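Local structure of ParB-C (Sulfolobus sp. NOB8H2, 4RS7) at residues D2-Y7 with A27-Y31. The protein is the C-terminal domain of an archaeal plasmid ParB protein, has a histone-like fold and probably binds DNA during plasmid segregation. Residues are numbered along the deposited sequence; the frame is centred on the assembly and turned at random.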
# COMPACT_ATOMS: atom_id res chain seq x y z
N ASP A 2 -15.56 8.45 16.31
CA ASP A 2 -14.59 8.67 15.25
C ASP A 2 -13.24 9.15 15.78
O ASP A 2 -12.25 8.42 15.73
CB ASP A 2 -15.13 9.65 14.21
CG ASP A 2 -16.27 9.07 13.40
OD1 ASP A 2 -16.40 7.83 13.36
OD2 ASP A 2 -17.03 9.85 12.79
N LEU A 3 -13.21 10.38 16.29
CA LEU A 3 -11.95 11.00 16.69
C LEU A 3 -11.19 10.17 17.71
O LEU A 3 -9.96 10.16 17.72
CB LEU A 3 -12.18 12.42 17.22
CG LEU A 3 -12.73 13.41 16.18
CD1 LEU A 3 -12.76 14.81 16.75
CD2 LEU A 3 -11.88 13.37 14.92
N GLU A 4 -11.91 9.46 18.56
CA GLU A 4 -11.25 8.62 19.55
C GLU A 4 -10.50 7.47 18.88
O GLU A 4 -9.41 7.11 19.30
CB GLU A 4 -12.24 8.09 20.58
CG GLU A 4 -11.68 8.08 21.99
CD GLU A 4 -11.03 9.40 22.36
OE1 GLU A 4 -11.65 10.46 22.11
OE2 GLU A 4 -9.90 9.39 22.90
N SER A 5 -11.10 6.90 17.84
CA SER A 5 -10.45 5.83 17.10
C SER A 5 -9.21 6.37 16.40
O SER A 5 -8.15 5.76 16.45
CB SER A 5 -11.41 5.21 16.08
OG SER A 5 -12.45 4.51 16.72
N LEU A 6 -9.36 7.52 15.77
CA LEU A 6 -8.26 8.17 15.07
C LEU A 6 -7.09 8.44 16.02
O LEU A 6 -5.93 8.15 15.69
CB LEU A 6 -8.72 9.48 14.44
CG LEU A 6 -7.62 10.30 13.76
CD1 LEU A 6 -7.11 9.57 12.51
CD2 LEU A 6 -8.12 11.69 13.41
N TYR A 7 -7.38 8.98 17.19
CA TYR A 7 -6.34 9.33 18.16
C TYR A 7 -5.58 8.10 18.65
O TYR A 7 -4.37 8.17 18.87
CB TYR A 7 -6.94 10.10 19.34
CG TYR A 7 -7.47 11.46 18.96
CD1 TYR A 7 -8.48 12.06 19.71
CD2 TYR A 7 -6.98 12.14 17.86
CE1 TYR A 7 -8.97 13.30 19.37
CE2 TYR A 7 -7.46 13.39 17.51
CZ TYR A 7 -8.46 13.96 18.27
OH TYR A 7 -8.96 15.20 17.94
N ALA A 27 -9.00 17.59 12.57
CA ALA A 27 -8.89 16.18 12.91
C ALA A 27 -9.98 15.34 12.25
O ALA A 27 -9.77 14.18 11.92
CB ALA A 27 -8.91 15.99 14.43
N GLU A 28 -11.15 15.95 12.07
CA GLU A 28 -12.28 15.29 11.42
C GLU A 28 -11.97 14.97 9.97
O GLU A 28 -12.35 13.92 9.45
CB GLU A 28 -13.55 16.16 11.51
CG GLU A 28 -14.08 16.34 12.92
CD GLU A 28 -15.36 17.15 12.98
OE1 GLU A 28 -15.76 17.72 11.94
OE2 GLU A 28 -15.97 17.21 14.06
N LYS A 29 -11.27 15.89 9.31
CA LYS A 29 -10.82 15.68 7.94
C LYS A 29 -9.81 14.54 7.88
O LYS A 29 -9.88 13.68 7.01
CB LYS A 29 -10.18 16.96 7.39
CG LYS A 29 -11.14 18.13 7.23
CD LYS A 29 -10.38 19.45 7.11
CE LYS A 29 -11.26 20.56 6.59
NZ LYS A 29 -11.58 20.38 5.14
N VAL A 30 -8.86 14.55 8.82
CA VAL A 30 -7.83 13.52 8.90
C VAL A 30 -8.46 12.14 9.09
O VAL A 30 -8.01 11.16 8.49
CB VAL A 30 -6.85 13.81 10.05
CG1 VAL A 30 -5.86 12.66 10.22
CG2 VAL A 30 -6.12 15.13 9.81
N TYR A 31 -9.49 12.06 9.93
CA TYR A 31 -10.21 10.81 10.12
C TYR A 31 -10.69 10.24 8.79
O TYR A 31 -10.46 9.07 8.48
CB TYR A 31 -11.42 11.02 11.03
CG TYR A 31 -12.32 9.80 11.10
CD1 TYR A 31 -12.09 8.80 12.04
CD2 TYR A 31 -13.38 9.65 10.23
CE1 TYR A 31 -12.89 7.69 12.11
CE2 TYR A 31 -14.20 8.53 10.29
CZ TYR A 31 -13.95 7.56 11.23
OH TYR A 31 -14.74 6.44 11.31
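Asp2 lies over one face of the Tyr31 ring, its CB 3.8 Å from the ring centroid in a CH-pi contact and its carboxylate stacked with the planes 26° apart. Its short side chain brings CB onto the ring yet keeps the carboxylate at an exposed position, and an acid in the first turn of helix 2-9 probably suits the positive end of the helix dipole. Tyr31 reaches across because its CG stands anti to the backbone N (chi1 172°); the ring's edge then meets Leu6 CB, while Tyr31 OH is hydrogen-bonded to Arg35 NE, one turn further along the same helix. With an alanine in place of Tyr31, Asp2 would probably lose the ring face it lies on, and Arg35 NE its hydroxyl partner. Deeper in, branched Leu6 uses both methyls: CD2 comes within 3.3 Å of Ala27 O, and CD1 and CD2 each lie 4.0 Å from Val30 CG1. Small Ala27 admits Leu3 CD2 to 4.0 Å from Ala27 CB. Segments 2-7 and 27-31 cross at 73°, placing short helix 2-9 over the beginning of helix 24-50, whose length is consistent with the histone-like fold. Val17 of helix 11-18 touches Tyr7 and Ala27, and Met73 of the second subunit packs on Val30.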